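Local coordinates for MazG-related protein (Thermotoga maritima, PDB 2YXH) that belongs to the all-helical MazG family, binds magnesium and probably hydrolyses nucleoside triphosphates to monophosphates and diphosphate, at residues S88-W96 against A105-K113. The protein carries 1 engineered substitution. Numbering follows the deposited sequence.
Sequences SHRKPWLFW and AEKIWKERK
Trp93 and Ala105 illustrate how a chain folding back on itself can use an indole face as a packing surface: in this all-helical MazG-family protein, the end of helix 76-90 and the 3-10 turn 92-94 pack against the C-terminal helix 102-113. The methyl CB of Ala105 sits over one face of the Trp93 ring, 3.8 Å from the centroid of its six-membered ring, while CA of Lys91 lies over the opposite face. With CG between its backbone N and carbonyl carbon (chi1 58°), the Trp93 ring is carried to the helix, where its edge meets CB of Ile108 and CB of Trp109. Farther along, CD1 of Ile108 reaches the edge of the Trp96 ring, 3.4 Å from CH2. Arg112, bent at chi2 (-62°), lays its guanidinium face on CG of Pro92 and its CD over the His89 ring; NH1 makes a weak, bent bond to His89 O (2.8 Å, 121° at the hydrogen). A leucine in its place would probably leave that carbonyl without this donor and Pro92 without its flat cover. Cys16 of the second subunit also packs on Trp93. At the end of helix 76-90, Arg90, its chain extended from CG to NE, shares a water with Trp109, which accepts from Arg90 NH1 at 2.9 Å and from Trp109 NE1 at 2.8 Å.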
# COMPACT_ATOMS: atom_id res chain seq x y z
N SER A 88 -6.79 -9.24 13.68
CA SER A 88 -6.79 -9.36 15.14
C SER A 88 -7.53 -10.58 15.53
O SER A 88 -7.19 -11.31 16.47
CB SER A 88 -7.44 -8.14 15.85
OG SER A 88 -7.01 -6.94 15.23
N HIS A 89 -8.57 -10.84 14.77
CA HIS A 89 -9.27 -12.01 15.00
C HIS A 89 -8.46 -13.26 14.63
O HIS A 89 -8.33 -14.15 15.49
CB HIS A 89 -10.60 -11.98 14.33
CG HIS A 89 -11.38 -13.21 14.58
ND1 HIS A 89 -11.88 -13.53 15.84
CD2 HIS A 89 -11.68 -14.24 13.76
CE1 HIS A 89 -12.48 -14.71 15.76
NE2 HIS A 89 -12.38 -15.15 14.51
N ARG A 90 -7.96 -13.37 13.38
CA ARG A 90 -7.10 -14.46 12.96
C ARG A 90 -5.78 -14.75 13.70
O ARG A 90 -5.34 -15.92 13.84
CB ARG A 90 -6.82 -14.45 11.46
CG ARG A 90 -8.09 -14.49 10.64
CD ARG A 90 -7.87 -14.39 9.16
NE ARG A 90 -9.13 -14.61 8.42
CZ ARG A 90 -9.24 -14.72 7.09
NH1 ARG A 90 -8.19 -14.65 6.29
NH2 ARG A 90 -10.44 -14.93 6.55
N LYS A 91 -5.14 -13.71 14.19
CA LYS A 91 -3.80 -13.88 14.70
C LYS A 91 -3.86 -13.33 16.06
O LYS A 91 -3.28 -12.32 16.32
CB LYS A 91 -2.79 -13.11 13.84
CG LYS A 91 -2.70 -13.62 12.37
CD LYS A 91 -1.72 -12.75 11.56
CE LYS A 91 -0.52 -13.54 10.96
NZ LYS A 91 0.75 -12.68 10.86
N PRO A 92 -4.63 -13.98 16.97
CA PRO A 92 -4.79 -13.30 18.31
C PRO A 92 -3.53 -13.21 19.12
O PRO A 92 -3.44 -12.40 20.07
CB PRO A 92 -5.74 -14.26 19.09
CG PRO A 92 -5.65 -15.56 18.32
CD PRO A 92 -5.41 -15.22 16.86
N TRP A 93 -2.60 -14.12 18.81
CA TRP A 93 -1.27 -14.09 19.50
C TRP A 93 -0.51 -12.74 19.40
O TRP A 93 0.40 -12.52 20.17
CB TRP A 93 -0.38 -15.20 19.01
CG TRP A 93 -0.11 -15.18 17.51
CD1 TRP A 93 0.95 -14.53 16.83
CD2 TRP A 93 -0.86 -15.88 16.50
NE1 TRP A 93 0.87 -14.80 15.44
CE2 TRP A 93 -0.24 -15.59 15.22
CE3 TRP A 93 -2.01 -16.69 16.53
CZ2 TRP A 93 -0.74 -16.12 14.04
CZ3 TRP A 93 -2.50 -17.23 15.29
CH2 TRP A 93 -1.87 -16.93 14.10
N LEU A 94 -0.92 -11.86 18.48
CA LEU A 94 -0.32 -10.53 18.31
C LEU A 94 -0.51 -9.70 19.55
O LEU A 94 0.19 -8.71 19.81
CB LEU A 94 -0.93 -9.82 17.08
CG LEU A 94 -0.69 -10.49 15.73
CD1 LEU A 94 -1.28 -9.66 14.60
CD2 LEU A 94 0.82 -10.59 15.57
N PHE A 95 -1.49 -10.09 20.35
CA PHE A 95 -1.86 -9.30 21.54
C PHE A 95 -1.58 -10.06 22.80
O PHE A 95 -2.16 -9.75 23.84
CB PHE A 95 -3.34 -8.95 21.42
CG PHE A 95 -3.66 -8.19 20.18
CD1 PHE A 95 -3.46 -6.80 20.12
CD2 PHE A 95 -4.08 -8.86 19.03
CE1 PHE A 95 -3.71 -6.07 18.97
CE2 PHE A 95 -4.33 -8.13 17.86
CZ PHE A 95 -4.14 -6.73 17.84
N TRP A 96 -0.73 -11.09 22.71
CA TRP A 96 -0.39 -11.96 23.82
C TRP A 96 1.11 -11.82 24.14
O TRP A 96 1.94 -11.93 23.22
CB TRP A 96 -0.62 -13.42 23.45
CG TRP A 96 -2.04 -13.89 23.23
CD1 TRP A 96 -3.22 -13.22 23.54
CD2 TRP A 96 -2.44 -15.16 22.70
NE1 TRP A 96 -4.28 -14.00 23.19
CE2 TRP A 96 -3.84 -15.19 22.67
CE3 TRP A 96 -1.73 -16.26 22.17
CZ2 TRP A 96 -4.55 -16.28 22.19
CZ3 TRP A 96 -2.44 -17.35 21.70
CH2 TRP A 96 -3.84 -17.34 21.68
N ALA A 105 0.53 -21.20 16.45
CA ALA A 105 -0.02 -20.13 15.61
C ALA A 105 -0.83 -20.68 14.46
O ALA A 105 -1.98 -20.23 14.21
CB ALA A 105 1.12 -19.23 15.05
N GLU A 106 -0.29 -21.66 13.74
CA GLU A 106 -1.11 -22.14 12.65
C GLU A 106 -2.41 -22.85 13.09
O GLU A 106 -3.45 -22.66 12.47
CB GLU A 106 -0.36 -23.04 11.72
CG GLU A 106 0.32 -24.18 12.35
CD GLU A 106 1.05 -25.07 11.31
OE1 GLU A 106 0.31 -25.64 10.42
OE2 GLU A 106 2.32 -25.19 11.39
N LYS A 107 -2.33 -23.65 14.15
CA LYS A 107 -3.49 -24.42 14.61
C LYS A 107 -4.55 -23.41 14.93
O LYS A 107 -5.70 -23.57 14.53
CB LYS A 107 -3.11 -25.22 15.85
CG LYS A 107 -2.35 -26.46 15.56
CD LYS A 107 -2.55 -27.44 16.67
CE LYS A 107 -1.25 -28.22 16.91
NZ LYS A 107 -1.29 -29.07 18.20
N ILE A 108 -4.16 -22.31 15.60
CA ILE A 108 -5.13 -21.27 15.85
C ILE A 108 -5.70 -20.73 14.54
O ILE A 108 -6.91 -20.65 14.31
CB ILE A 108 -4.53 -20.15 16.64
CG1 ILE A 108 -4.03 -20.70 17.99
CG2 ILE A 108 -5.56 -18.99 16.72
CD1 ILE A 108 -3.76 -19.62 19.13
N TRP A 109 -4.80 -20.46 13.62
CA TRP A 109 -5.18 -19.74 12.47
C TRP A 109 -6.11 -20.60 11.60
O TRP A 109 -7.10 -20.09 11.02
CB TRP A 109 -3.93 -19.27 11.73
CG TRP A 109 -4.24 -18.51 10.54
CD1 TRP A 109 -4.45 -17.17 10.45
CD2 TRP A 109 -4.41 -19.04 9.22
NE1 TRP A 109 -4.69 -16.82 9.16
CE2 TRP A 109 -4.67 -17.94 8.37
CE3 TRP A 109 -4.29 -20.35 8.66
CZ2 TRP A 109 -4.85 -18.09 6.97
CZ3 TRP A 109 -4.46 -20.52 7.24
CH2 TRP A 109 -4.74 -19.39 6.41
N LYS A 110 -5.82 -21.88 11.54
CA LYS A 110 -6.63 -22.78 10.78
C LYS A 110 -8.10 -22.62 11.29
O LYS A 110 -9.03 -22.63 10.49
CB LYS A 110 -6.07 -24.18 10.96
CG LYS A 110 -6.96 -25.25 10.38
CD LYS A 110 -6.18 -26.47 9.97
CE LYS A 110 -7.03 -27.28 8.98
NZ LYS A 110 -8.25 -28.00 9.54
N GLU A 111 -8.30 -22.39 12.60
CA GLU A 111 -9.64 -22.43 13.15
C GLU A 111 -10.32 -21.10 13.00
O GLU A 111 -11.49 -21.05 12.69
CB GLU A 111 -9.62 -22.78 14.65
CG GLU A 111 -9.08 -24.20 14.99
CD GLU A 111 -9.73 -25.29 14.18
OE1 GLU A 111 -10.97 -25.31 14.05
OE2 GLU A 111 -8.97 -26.14 13.67
N ARG A 112 -9.61 -20.01 13.32
CA ARG A 112 -10.09 -18.66 13.04
C ARG A 112 -10.58 -18.50 11.57
O ARG A 112 -11.64 -17.91 11.27
CB ARG A 112 -8.99 -17.66 13.35
CG ARG A 112 -8.45 -17.78 14.78
CD ARG A 112 -9.54 -17.53 15.84
NE ARG A 112 -9.07 -17.62 17.24
CZ ARG A 112 -9.11 -16.62 18.12
NH1 ARG A 112 -9.45 -15.42 17.75
NH2 ARG A 112 -8.77 -16.83 19.37
N LYS A 113 -9.85 -19.08 10.64
CA LYS A 113 -10.19 -18.80 9.26
C LYS A 113 -11.66 -18.96 9.00
O LYS A 113 -12.22 -18.16 8.30
CB LYS A 113 -9.30 -19.57 8.29
CG LYS A 113 -8.18 -18.67 7.77
CD LYS A 113 -7.56 -19.28 6.53
CE LYS A 113 -8.37 -19.07 5.22
NZ LYS A 113 -8.05 -20.23 4.25
O HOH W 1 -5.44 -15.08 7.09